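Long-range contacts in Ika8 (Synthetic construct, PDB 6G6O), which is a computationally designed, symmetrical eight-bladed beta-propeller built from WD40-type repeats, a synthetic scaffold for which no biological activity is assigned: residues V9-H14 and G315-W320; T19-S24 and V298-F303; T36-D41 and L48-G53; A60-D65 and T99-S104. One frame throughout, in Å; residues are numbered along the deposited sequence.

Contact 1 of 4, residues V9-H14 and G315-W320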
loop_
_atom_site.group_PDB
_atom_site.type_symbol
_atom_site.label_atom_id
_atom_site.label_comp_id
_atom_site.label_asym_id
_atom_site.label_seq_id
_atom_site.Cartn_x
_atom_site.Cartn_y
_atom_site.Cartn_z
ATOM N N VAL A 9 -3.473 22.920 0.231
ATOM C CA VAL A 9 -2.864 23.431 1.451
ATOM C C VAL A 9 -1.367 23.170 1.406
ATOM O O VAL A 9 -0.873 22.365 0.614
ATOM C CB VAL A 9 -3.469 22.798 2.723
ATOM C CG1 VAL A 9 -4.771 23.486 3.093
ATOM C CG2 VAL A 9 -3.686 21.308 2.516
ATOM N N SER A 10 -0.644 23.868 2.276
ATOM C CA SER A 10 0.799 23.721 2.414
ATOM C C SER A 10 1.101 23.083 3.764
ATOM O O SER A 10 0.786 23.662 4.810
ATOM C CB SER A 10 1.501 25.073 2.283
ATOM O OG SER A 10 2.858 24.984 2.673
ATOM N N LEU A 11 1.702 21.897 3.738
ATOM C CA LEU A 11 2.085 21.173 4.942
ATOM C C LEU A 11 3.602 21.150 5.061
ATOM O O LEU A 11 4.309 20.943 4.070
ATOM C CB LEU A 11 1.543 19.742 4.922
ATOM C CG LEU A 11 0.092 19.556 4.480
ATOM C CD1 LEU A 11 -0.175 18.094 4.176
ATOM C CD2 LEU A 11 -0.869 20.066 5.540
ATOM N N GLU A 12 4.099 21.354 6.284
ATOM C CA GLU A 12 5.543 21.457 6.481
ATOM C C GLU A 12 6.238 20.120 6.244
ATOM O O GLU A 12 7.326 20.077 5.657
ATOM C CB GLU A 12 5.847 21.983 7.883
ATOM C CG GLU A 12 7.143 22.776 7.966
ATOM C CD GLU A 12 7.599 23.018 9.392
ATOM O OE1 GLU A 12 6.734 23.212 10.273
ATOM O OE2 GLU A 12 8.825 23.014 9.630
ATOM N N GLY A 13 5.635 19.026 6.690
ATOM C CA GLY A 13 6.216 17.715 6.482
ATOM C C GLY A 13 7.184 17.320 7.580
ATOM O O GLY A 13 7.142 17.815 8.710
ATOM N N HIS A 14 8.086 16.410 7.224
ATOM C CA HIS A 14 9.011 15.802 8.168
ATOM C C HIS A 14 10.449 16.172 7.824
ATOM O O HIS A 14 10.749 16.680 6.741
ATOM C CB HIS A 14 8.855 14.275 8.183
ATOM C CG HIS A 14 7.472 13.813 8.517
ATOM N ND1 HIS A 14 7.180 13.112 9.666
ATOM C CD2 HIS A 14 6.300 13.949 7.852
ATOM C CE1 HIS A 14 5.889 12.836 9.694
ATOM N NE2 HIS A 14 5.332 13.332 8.605
ATOM N N GLY A 315 11.072 14.413 2.595
ATOM C CA GLY A 315 10.197 14.671 3.718
ATOM C C GLY A 315 9.027 15.580 3.422
ATOM O O GLY A 315 8.257 15.885 4.341
ATOM N N THR A 316 8.862 16.017 2.177
ATOM C CA THR A 316 7.778 16.923 1.833
ATOM C C THR A 316 6.477 16.151 1.659
ATOM O O THR A 316 6.448 15.101 1.010
ATOM C CB THR A 316 8.105 17.695 0.554
ATOM O OG1 THR A 316 8.314 16.775 -0.523
ATOM C CG2 THR A 316 9.351 18.542 0.743
ATOM N N VAL A 317 5.405 16.672 2.249
ATOM C CA VAL A 317 4.054 16.164 2.051
ATOM C C VAL A 317 3.251 17.258 1.368
ATOM O O VAL A 317 3.244 18.407 1.826
ATOM C CB VAL A 317 3.396 15.748 3.380
ATOM C CG1 VAL A 317 2.066 15.064 3.122
ATOM C CG2 VAL A 317 4.324 14.841 4.170
ATOM N N LYS A 318 2.586 16.909 0.270
ATOM C CA LYS A 318 1.834 17.876 -0.515
ATOM C C LYS A 318 0.437 17.346 -0.799
ATOM O O LYS A 318 0.225 16.136 -0.927
ATOM C CB LYS A 318 2.556 18.211 -1.827
ATOM C CG LYS A 318 3.871 18.954 -1.621
ATOM C CD LYS A 318 4.522 19.326 -2.938
ATOM C CE LYS A 318 5.792 20.127 -2.714
ATOM N NZ LYS A 318 6.475 20.452 -3.995
ATOM N N VAL A 319 -0.513 18.272 -0.889
ATOM C CA VAL A 319 -1.919 17.961 -1.119
ATOM C C VAL A 319 -2.349 18.663 -2.399
ATOM O O VAL A 319 -2.333 19.897 -2.468
ATOM C CB VAL A 319 -2.798 18.392 0.066
ATOM C CG1 VAL A 319 -4.265 18.162 -0.250
ATOM C CG2 VAL A 319 -2.392 17.647 1.325
ATOM N N TRP A 320 -2.729 17.879 -3.403
ATOM C CA TRP A 320 -3.117 18.383 -4.711
ATOM C C TRP A 320 -4.624 18.265 -4.898
ATOM O O TRP A 320 -5.296 17.476 -4.229
ATOM C CB TRP A 320 -2.401 17.616 -5.828
ATOM C CG TRP A 320 -0.982 17.264 -5.508
ATOM C CD1 TRP A 320 -0.532 16.108 -4.941
ATOM C CD2 TRP A 320 0.179 18.064 -5.760
ATOM N NE1 TRP A 320 0.834 16.144 -4.809
ATOM C CE2 TRP A 320 1.295 17.334 -5.306
ATOM C CE3 TRP A 320 0.382 19.329 -6.320
ATOM C CZ2 TRP A 320 2.593 17.826 -5.396
ATOM C CZ3 TRP A 320 1.672 19.817 -6.404
ATOM C CH2 TRP A 320 2.761 19.067 -5.945
HETATM O O HOH W 1 0.960 21.021 -0.308
HETATM O O HOH W 2 2.728 21.062 1.051
HETATM O O HOH W 3 6.153 19.618 2.759
#
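V9-H14 and G315-W320 run nearly antiparallel, their end-to-end directions 163° apart, and they draw together toward one end. H14 and G315 have their CA atoms 4.7 Å apart, whereas V9 and V319 stand 6.1 Å apart. At the close end H14 N donates to G315 O over 2.9 Å, in a nearly straight bond (171° at the hydrogen). G13, which has no side chain, lets its CA approach the same oxygen, adding a CA-H...O contact. From L11 to V9 water bridges the wider gap, before direct backbone pairing resumes between L8 and V319. One water links V9 O to V319 N, a second accepts from L11 N and donates to V317 O at 2.8 Å, and a third accepts from V317 N beside L11 O.

The apolar side chains still meet. V9 runs alongside V319, and its branch held between backbone N and carbonyl carbon, CG2, comes 3.9 Å from V319 CB. Buried L11 reaches two valines at once, with CD1 3.6 Å from V319 CG2 and 3.9 Å from V317 CG1. V317 divides its branches, CG1 meeting this methyl group and CG2 approaching G13 CA.

This is the ring closure of a beta-propeller, the Velcro arrangement familiar from WD40 proteins: strand 7-10, from the N-terminus, supplies the outermost strand of the blade whose other strands come from the C-terminal end, here with a partly hydrated seam.

Contact 2 of 4, residues T19-S24 and V298-F303; sequences TALAFS and VTALQF
Q302 reaches across to L21 and F23 on the neighbouring strand, and each part of its chain has a different partner. CB packs against F23 CB at 3.6 Å. CG, anti to the carbonyl carbon (chi1 -74°), lies 3.8 Å from L21 CG, the two chains passing with their tips heading opposite ways. The chain then bends at chi2 (-66°), which lays CD alongside the opposing backbone, 3.6 Å from L21 O. At the tip the two polar atoms part company. NE2 donates to a water at 2.7 Å, and that water donates in turn to L21 O at 2.8 Å and only weakly to L301 O. OE1 receives a weak bond from a second water, which also accepts from F23 N.

Beyond the glutamine, L21 CB and A300 CB touch at 3.6 Å, and F23 packs on I307 and V309 of the adjoining blade. Strands 19-24 and 298-303 run in the same direction, 13° apart, with no clear direct hydrogen bond between these residues; just before them, T299 OG1 bonds to I18 O. Both carry a classic beta bulge, with T19 and A20 facing G31, and T299 and A300 facing G311.

Such parallel neighbours without a backbone ladder are the innermost strands of successive propeller blades, packed face against face around the central channel, here where the first blade meets the last.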
loop_
_atom_site.group_PDB
_atom_site.type_symbol
_atom_site.label_atom_id
_atom_site.label_comp_id
_atom_site.label_asym_id
_atom_site.label_seq_id
_atom_site.Cartn_x
_atom_site.Cartn_y
_atom_site.Cartn_z
ATOM N N THR A 19 7.958 7.593 4.588
ATOM C CA THR A 19 7.952 6.151 4.406
ATOM C C THR A 19 6.571 5.526 4.528
ATOM O O THR A 19 6.425 4.337 4.224
ATOM C CB THR A 19 8.893 5.483 5.419
ATOM O OG1 THR A 19 8.498 5.844 6.747
ATOM C CG2 THR A 19 10.327 5.925 5.191
ATOM N N ALA A 20 5.561 6.280 4.954
ATOM C CA ALA A 20 4.209 5.756 5.076
ATOM C C ALA A 20 3.233 6.919 5.002
ATOM O O ALA A 20 3.519 8.008 5.505
ATOM C CB ALA A 20 4.027 4.984 6.386
ATOM N N LEU A 21 2.082 6.680 4.377
ATOM C CA LEU A 21 1.105 7.737 4.147
ATOM C C LEU A 21 -0.294 7.146 4.198
ATOM O O LEU A 21 -0.562 6.127 3.556
ATOM C CB LEU A 21 1.350 8.420 2.796
ATOM C CG LEU A 21 0.624 9.729 2.482
ATOM C CD1 LEU A 21 1.037 10.827 3.449
ATOM C CD2 LEU A 21 0.900 10.146 1.047
ATOM N N ALA A 22 -1.176 7.791 4.957
ATOM C CA ALA A 22 -2.568 7.382 5.062
ATOM C C ALA A 22 -3.449 8.620 4.999
ATOM O O ALA A 22 -3.069 9.693 5.473
ATOM C CB ALA A 22 -2.831 6.602 6.354
ATOM N N PHE A 23 -4.634 8.462 4.413
ATOM C CA PHE A 23 -5.521 9.589 4.142
ATOM C C PHE A 23 -6.966 9.147 4.318
ATOM O O PHE A 23 -7.436 8.259 3.602
ATOM C CB PHE A 23 -5.289 10.130 2.728
ATOM C CG PHE A 23 -6.178 11.283 2.360
ATOM C CD1 PHE A 23 -6.553 12.220 3.309
ATOM C CD2 PHE A 23 -6.629 11.434 1.060
ATOM C CE1 PHE A 23 -7.369 13.277 2.971
ATOM C CE2 PHE A 23 -7.443 12.494 0.716
ATOM C CZ PHE A 23 -7.811 13.417 1.672
ATOM N N SER A 24 -7.668 9.776 5.258
ATOM C CA SER A 24 -9.071 9.483 5.519
ATOM C C SER A 24 -9.791 10.771 5.889
ATOM O O SER A 24 -9.285 11.555 6.698
ATOM C CB SER A 24 -9.221 8.447 6.640
ATOM O OG SER A 24 -10.584 8.167 6.905
ATOM N N VAL A 298 9.017 10.343 -5.341
ATOM C CA VAL A 298 7.707 10.159 -4.727
ATOM C C VAL A 298 7.645 8.755 -4.139
ATOM O O VAL A 298 7.775 7.759 -4.859
ATOM C CB VAL A 298 6.586 10.389 -5.747
ATOM C CG1 VAL A 298 5.228 10.285 -5.075
ATOM C CG2 VAL A 298 6.750 11.745 -6.419
ATOM N N THR A 299 7.454 8.670 -2.821
ATOM C CA THR A 299 7.506 7.398 -2.116
ATOM C C THR A 299 6.148 6.878 -1.675
ATOM O O THR A 299 6.039 5.693 -1.348
ATOM C CB THR A 299 8.407 7.508 -0.879
ATOM O OG1 THR A 299 7.752 8.297 0.121
ATOM C CG2 THR A 299 9.726 8.159 -1.244
ATOM N N ALA A 300 5.123 7.723 -1.651
ATOM C CA ALA A 300 3.797 7.292 -1.239
ATOM C C ALA A 300 2.765 8.215 -1.864
ATOM O O ALA A 300 3.005 9.416 -2.011
ATOM C CB ALA A 300 3.662 7.288 0.286
ATOM N N LEU A 301 1.621 7.645 -2.232
ATOM C CA LEU A 301 0.518 8.390 -2.814
ATOM C C LEU A 301 -0.781 7.972 -2.142
ATOM O O LEU A 301 -0.988 6.789 -1.855
ATOM C CB LEU A 301 0.417 8.154 -4.329
ATOM C CG LEU A 301 1.379 8.917 -5.243
ATOM C CD1 LEU A 301 1.252 8.420 -6.673
ATOM C CD2 LEU A 301 1.119 10.410 -5.172
ATOM N N GLN A 302 -1.648 8.947 -1.888
ATOM C CA GLN A 302 -2.988 8.693 -1.377
ATOM C C GLN A 302 -3.965 9.536 -2.179
ATOM O O GLN A 302 -3.721 10.724 -2.410
ATOM C CB GLN A 302 -3.093 9.011 0.118
ATOM C CG GLN A 302 -2.415 7.988 1.024
ATOM C CD GLN A 302 -3.086 6.623 0.989
ATOM O OE1 GLN A 302 -4.308 6.517 0.891
ATOM N NE2 GLN A 302 -2.281 5.571 1.074
ATOM N N PHE A 303 -5.065 8.920 -2.605
ATOM C CA PHE A 303 -5.995 9.537 -3.547
ATOM C C PHE A 303 -7.414 9.248 -3.082
ATOM O O PHE A 303 -7.849 8.093 -3.097
ATOM C CB PHE A 303 -5.762 9.004 -4.960
ATOM C CG PHE A 303 -6.528 9.730 -6.025
ATOM C CD1 PHE A 303 -7.057 10.987 -5.791
ATOM C CD2 PHE A 303 -6.715 9.153 -7.268
ATOM C CE1 PHE A 303 -7.759 11.650 -6.772
ATOM C CE2 PHE A 303 -7.417 9.812 -8.253
ATOM C CZ PHE A 303 -7.940 11.063 -8.005
HETATM O O HOH W 4 0.377 5.496 1.002
HETATM O O HOH W 5 -5.977 5.545 3.772
#

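Contact 3 of 4, residues T36-D41 and L48-G53; sequences TIKVWD and LRDHDG
V39 and L48 are joined by a short backbone bond, L48 N donating to V39 O at 2.6 Å. A second bond, H51 N to I37 O at 3.0 Å, holds the far end, although it is bent (134° at the hydrogen). Beneath these bonds the side chains of I37 and H51 run alongside one another, with their CB atoms 3.8 Å apart; both are buried. V39 CG1 packs against L48 CB at the edge of the pair, and the H51 ring is stacked on W80.

Between these two links the pairing slackens, V39 N reaching R49 O only in a weak bond of 3.4 Å. The opposite face carries a salt bridge. K38 and exposed D50 project together, and the lysine chain stays extended until its last bond, where chi4 of -68° bends NZ toward the acid. NZ meets D50 OD1 at 2.6 Å on the syn side, 20° out of the carboxylate plane, a pairing that would offset both charges near solvent. L48, likewise exposed, folds CD1 over the strand end, 3.5 Å from D41 CB.

Strand 37-41 thus lies between two partners: strand 47-51, at the outer edge of the sheet, and strand 27-32, where the backbones of K38 and W40 bond to S30 and V28. I37 and V39 also pack on W80 of strand 77-81, in the next blade.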
loop_
_atom_site.group_PDB
_atom_site.type_symbol
_atom_site.label_atom_id
_atom_site.label_comp_id
_atom_site.label_asym_id
_atom_site.label_seq_id
_atom_site.Cartn_x
_atom_site.Cartn_y
_atom_site.Cartn_z
ATOM N N THR A 36 9.075 9.592 13.204
ATOM C CA THR A 36 8.106 10.635 13.502
ATOM C C THR A 36 6.819 10.412 12.718
ATOM O O THR A 36 6.853 10.120 11.519
ATOM C CB THR A 36 8.690 12.010 13.176
ATOM O OG1 THR A 36 9.115 12.039 11.808
ATOM C CG2 THR A 36 9.881 12.306 14.075
ATOM N N ILE A 37 5.688 10.544 13.404
ATOM C CA ILE A 37 4.367 10.484 12.790
ATOM C C ILE A 37 3.689 11.826 13.018
ATOM O O ILE A 37 3.692 12.344 14.141
ATOM C CB ILE A 37 3.520 9.335 13.367
ATOM C CG1 ILE A 37 4.236 7.996 13.181
ATOM C CG2 ILE A 37 2.147 9.298 12.712
ATOM C CD1 ILE A 37 3.378 6.797 13.507
ATOM N N LYS A 38 3.118 12.392 11.957
ATOM C CA LYS A 38 2.460 13.687 12.024
ATOM C C LYS A 38 1.046 13.577 11.475
ATOM O O LYS A 38 0.806 12.874 10.489
ATOM C CB LYS A 38 3.246 14.750 11.246
ATOM C CG LYS A 38 4.545 15.166 11.917
ATOM C CD LYS A 38 5.382 16.046 11.002
ATOM C CE LYS A 38 6.659 16.509 11.688
ATOM N NZ LYS A 38 6.377 17.448 12.810
ATOM N N VAL A 39 0.115 14.274 12.120
ATOM C CA VAL A 39 -1.294 14.277 11.739
ATOM C C VAL A 39 -1.632 15.659 11.198
ATOM O O VAL A 39 -1.463 16.664 11.899
ATOM C CB VAL A 39 -2.199 13.910 12.926
ATOM C CG1 VAL A 39 -3.656 13.897 12.498
ATOM C CG2 VAL A 39 -1.789 12.564 13.507
ATOM N N TRP A 40 -2.115 15.710 9.960
ATOM C CA TRP A 40 -2.357 16.964 9.263
ATOM C C TRP A 40 -3.849 17.222 9.105
ATOM O O TRP A 40 -4.661 16.293 9.071
ATOM C CB TRP A 40 -1.696 16.961 7.881
ATOM C CG TRP A 40 -0.256 16.565 7.898
ATOM C CD1 TRP A 40 0.265 15.355 7.549
ATOM C CD2 TRP A 40 0.856 17.387 8.276
ATOM N NE1 TRP A 40 1.631 15.369 7.690
ATOM C CE2 TRP A 40 2.018 16.605 8.136
ATOM C CE3 TRP A 40 0.980 18.706 8.720
ATOM C CZ2 TRP A 40 3.288 17.098 8.424
ATOM C CZ3 TRP A 40 2.241 19.194 9.007
ATOM C CH2 TRP A 40 3.377 18.392 8.859
ATOM N N ASP A 41 -4.198 18.503 9.007
ATOM C CA ASP A 41 -5.556 18.951 8.713
ATOM C C ASP A 41 -5.578 19.427 7.267
ATOM O O ASP A 41 -4.977 20.455 6.939
ATOM C CB ASP A 41 -5.984 20.064 9.669
ATOM C CG ASP A 41 -7.457 20.406 9.554
ATOM O OD1 ASP A 41 -8.139 19.867 8.657
ATOM O OD2 ASP A 41 -7.935 21.229 10.363
ATOM N N LEU A 48 -2.334 18.647 13.321
ATOM C CA LEU A 48 -3.112 18.452 14.538
ATOM C C LEU A 48 -2.204 18.222 15.735
ATOM O O LEU A 48 -2.434 18.784 16.813
ATOM C CB LEU A 48 -4.082 17.282 14.374
ATOM C CG LEU A 48 -5.430 17.576 13.711
ATOM C CD1 LEU A 48 -5.268 17.743 12.217
ATOM C CD2 LEU A 48 -6.446 16.489 14.023
ATOM N N ARG A 49 -1.160 17.416 15.564
ATOM C CA ARG A 49 -0.280 17.068 16.668
ATOM C C ARG A 49 0.955 16.364 16.130
ATOM O O ARG A 49 0.979 15.887 14.990
ATOM C CB ARG A 49 -0.988 16.170 17.684
ATOM C CG ARG A 49 -1.190 14.738 17.208
ATOM C CD ARG A 49 -1.947 13.908 18.233
ATOM N NE ARG A 49 -2.978 14.681 18.921
ATOM C CZ ARG A 49 -2.851 15.167 20.152
ATOM N NH1 ARG A 49 -3.838 15.863 20.699
ATOM N NH2 ARG A 49 -1.730 14.965 20.832
ATOM N N ASP A 50 1.979 16.307 16.974
ATOM C CA ASP A 50 3.168 15.498 16.733
ATOM C C ASP A 50 3.021 14.220 17.548
ATOM O O ASP A 50 3.137 14.244 18.778
ATOM C CB ASP A 50 4.437 16.253 17.121
ATOM C CG ASP A 50 4.970 17.121 16.000
ATOM O OD1 ASP A 50 4.839 16.723 14.823
ATOM O OD2 ASP A 50 5.524 18.200 16.296
ATOM N N HIS A 51 2.744 13.111 16.868
ATOM C CA HIS A 51 2.631 11.832 17.553
ATOM C C HIS A 51 3.993 11.408 18.089
ATOM O O HIS A 51 5.016 11.561 17.416
ATOM C CB HIS A 51 2.075 10.770 16.604
ATOM C CG HIS A 51 1.795 9.455 17.263
ATOM N ND1 HIS A 51 2.469 8.299 16.935
ATOM C CD2 HIS A 51 0.912 9.113 18.232
ATOM C CE1 HIS A 51 2.016 7.301 17.674
ATOM N NE2 HIS A 51 1.070 7.769 18.467
ATOM N N ASP A 52 4.002 10.882 19.318
ATOM C CA ASP A 52 5.252 10.407 19.903
ATOM C C ASP A 52 5.902 9.326 19.051
ATOM O O ASP A 52 7.121 9.140 19.128
ATOM C CB ASP A 52 5.013 9.897 21.325
ATOM C CG ASP A 52 3.675 9.209 21.482
ATOM O OD1 ASP A 52 3.029 8.925 20.454
ATOM O OD2 ASP A 52 3.267 8.958 22.636
ATOM N N GLY A 53 5.117 8.623 18.240
ATOM C CA GLY A 53 5.586 7.708 17.228
ATOM C C GLY A 53 6.418 6.563 17.778
ATOM O O GLY A 53 6.356 6.198 18.955
#

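Contact 4 of 4, residues A60-D65 and T99-S104; sequences ALQFKD and TALAFS. With GOL (glycerol), chain D.
L101 O, facing Q62 across the gap between two blades, is gripped by a bound glycerol, whose O3 donates to it at 3.0 Å while O2 adds a weaker bond. The same O3 accepts from Q62 NE2 at 2.6 Å, so the ligand relays a link that the glutamine, badly angled toward the carbonyl, does not make itself. L101 N donates to glycerol O2 at 3.0 Å, and glycerol O1 reaches T99 O. The molecule, probably taken from the crystallisation liquor, thus bridges the Q62 amide and the backbone of T99 and L101.

Apolar parts close the rest of the interface. A60 CB lies 3.7 Å from L101 CG, and the Q62 and L101 chains pass head to tail, Q62 CG resting on L101 CB. Farther on, K64 lies across F103. The bend at chi3 (60°) puts CE over the centre of the ring, 3.5 Å from the centroid and 6° off the normal, and a further bend at chi4 turns NZ over the same face. NZ stands 3.9 Å from that centroid, a cation-pi interaction, and also bonds to K105 O.

No direct hydrogen bond joins strands 60-64 and 99-104, which run 7° apart in direction with axes 6.7 Å distant. This is the face-to-face packing of innermost strands from consecutive blades, the repeating joint by which a beta-propeller surrounds its central channel.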
loop_
_atom_site.group_PDB
_atom_site.type_symbol
_atom_site.label_atom_id
_atom_site.label_comp_id
_atom_site.label_asym_id
_atom_site.label_seq_id
_atom_site.Cartn_x
_atom_site.Cartn_y
_atom_site.Cartn_z
ATOM N N ALA A 60 4.667 1.376 7.827
ATOM C CA ALA A 60 3.326 1.172 7.303
ATOM C C ALA A 60 2.333 1.946 8.155
ATOM O O ALA A 60 2.526 2.115 9.361
ATOM C CB ALA A 60 2.953 -0.315 7.269
ATOM N N LEU A 61 1.267 2.414 7.511
ATOM C CA LEU A 61 0.219 3.163 8.184
ATOM C C LEU A 61 -1.137 2.658 7.718
ATOM O O LEU A 61 -1.347 2.430 6.524
ATOM C CB LEU A 61 0.331 4.670 7.911
ATOM C CG LEU A 61 1.334 5.483 8.732
ATOM C CD1 LEU A 61 1.442 6.893 8.181
ATOM C CD2 LEU A 61 0.947 5.511 10.198
ATOM N N GLN A 62 -2.052 2.483 8.669
ATOM C CA GLN A 62 -3.435 2.122 8.385
ATOM C C GLN A 62 -4.335 3.083 9.143
ATOM O O GLN A 62 -4.240 3.181 10.368
ATOM C CB GLN A 62 -3.727 0.674 8.784
ATOM C CG GLN A 62 -3.112 -0.353 7.851
ATOM C CD GLN A 62 -3.684 -0.277 6.452
ATOM O OE1 GLN A 62 -4.887 -0.101 6.272
ATOM N NE2 GLN A 62 -2.820 -0.403 5.452
ATOM N N PHE A 63 -5.201 3.788 8.420
ATOM C CA PHE A 63 -6.047 4.830 8.996
ATOM C C PHE A 63 -7.488 4.542 8.601
ATOM O O PHE A 63 -7.863 4.710 7.437
ATOM C CB PHE A 63 -5.602 6.213 8.516
ATOM C CG PHE A 63 -6.334 7.358 9.159
ATOM C CD1 PHE A 63 -7.013 7.195 10.354
ATOM C CD2 PHE A 63 -6.334 8.607 8.561
ATOM C CE1 PHE A 63 -7.683 8.253 10.934
ATOM C CE2 PHE A 63 -7.001 9.669 9.138
ATOM C CZ PHE A 63 -7.676 9.492 10.324
ATOM N N LYS A 64 -8.292 4.110 9.570
ATOM C CA LYS A 64 -9.678 3.736 9.327
ATOM C C LYS A 64 -10.543 4.314 10.434
ATOM O O LYS A 64 -10.205 4.184 11.615
ATOM C CB LYS A 64 -9.834 2.212 9.263
ATOM C CG LYS A 64 -11.253 1.733 9.023
ATOM C CD LYS A 64 -11.269 0.259 8.648
ATOM C CE LYS A 64 -10.667 -0.598 9.749
ATOM N NZ LYS A 64 -11.559 -0.687 10.938
ATOM N N ASP A 65 -11.653 4.946 10.047
ATOM C CA ASP A 65 -12.549 5.615 10.985
ATOM C C ASP A 65 -11.786 6.647 11.808
ATOM O O ASP A 65 -11.398 7.698 11.287
ATOM C CB ASP A 65 -13.247 4.596 11.890
ATOM C CG ASP A 65 -14.194 3.688 11.123
ATOM O OD1 ASP A 65 -14.730 4.126 10.083
ATOM O OD2 ASP A 65 -14.399 2.536 11.557
ATOM N N THR A 99 6.675 -5.006 7.852
ATOM C CA THR A 99 6.738 -4.707 6.430
ATOM C C THR A 99 5.376 -4.621 5.761
ATOM O O THR A 99 5.304 -4.182 4.607
ATOM C CB THR A 99 7.586 -5.758 5.692
ATOM O OG1 THR A 99 6.931 -7.030 5.743
ATOM C CG2 THR A 99 8.958 -5.879 6.326
ATOM N N ALA A 100 4.303 -5.021 6.437
ATOM C CA ALA A 100 2.976 -4.974 5.846
ATOM C C ALA A 100 1.945 -4.848 6.954
ATOM O O ALA A 100 2.083 -5.461 8.016
ATOM C CB ALA A 100 2.693 -6.216 4.997
ATOM N N LEU A 101 0.919 -4.045 6.697
ATOM C CA LEU A 101 -0.178 -3.842 7.627
ATOM C C LEU A 101 -1.495 -3.964 6.879
ATOM O O LEU A 101 -1.624 -3.493 5.746
ATOM C CB LEU A 101 -0.091 -2.473 8.313
ATOM C CG LEU A 101 0.813 -2.353 9.541
ATOM C CD1 LEU A 101 0.688 -0.975 10.157
ATOM C CD2 LEU A 101 0.470 -3.421 10.561
ATOM N N ALA A 102 -2.462 -4.615 7.513
ATOM C CA ALA A 102 -3.822 -4.692 7.007
ATOM C C ALA A 102 -4.771 -4.387 8.153
ATOM O O ALA A 102 -4.517 -4.774 9.297
ATOM C CB ALA A 102 -4.129 -6.068 6.405
ATOM N N PHE A 103 -5.852 -3.677 7.844
ATOM C CA PHE A 103 -6.793 -3.221 8.859
ATOM C C PHE A 103 -8.200 -3.372 8.306
ATOM O O PHE A 103 -8.535 -2.766 7.284
ATOM C CB PHE A 103 -6.509 -1.767 9.254
ATOM C CG PHE A 103 -7.177 -1.332 10.528
ATOM C CD1 PHE A 103 -7.839 -2.243 11.334
ATOM C CD2 PHE A 103 -7.133 -0.006 10.921
ATOM C CE1 PHE A 103 -8.450 -1.836 12.503
ATOM C CE2 PHE A 103 -7.741 0.407 12.089
ATOM C CZ PHE A 103 -8.400 -0.510 12.882
ATOM N N SER A 104 -9.012 -4.187 8.974
ATOM C CA SER A 104 -10.395 -4.400 8.578
ATOM C C SER A 104 -11.206 -4.716 9.824
ATOM O O SER A 104 -10.769 -5.499 10.672
ATOM C CB SER A 104 -10.518 -5.529 7.549
ATOM O OG SER A 104 -11.829 -5.599 7.016
HETATM C C1 GOL D . 2.664 -1.352 3.499
HETATM O O1 GOL D . 3.303 -2.442 2.913
HETATM C C2 GOL D . 1.471 -1.909 4.304
HETATM O O2 GOL D . 1.037 -3.126 3.806
HETATM C C3 GOL D . 0.379 -0.818 4.212
HETATM O O3 GOL D . -0.293 -0.812 5.435
HETATM O O HOH W 6 -6.381 -2.692 5.655
#

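Overall arrangement
Together the four contacts illustrate how a propeller is assembled within and between blades. Contacts 1 and 3 lie toward the rim, their centres about 19 and 20 Å from the centre of the chain; contacts 2 and 4 lie about 8 and 9 Å from it, on the channel side. Contact 1 encloses the others along the sequence and touches contact 3 through H14 ND1 and T36 OG1, 3.1 Å apart in a probable hydrogen bond. Contacts 2 and 4 are repeated blade joints, centres about 12 Å apart, packed together where A22 CB meets F63 CB at 3.5 Å. The glycerol of contact 4, probably from the crystallisation liquor, sits on the same inner side.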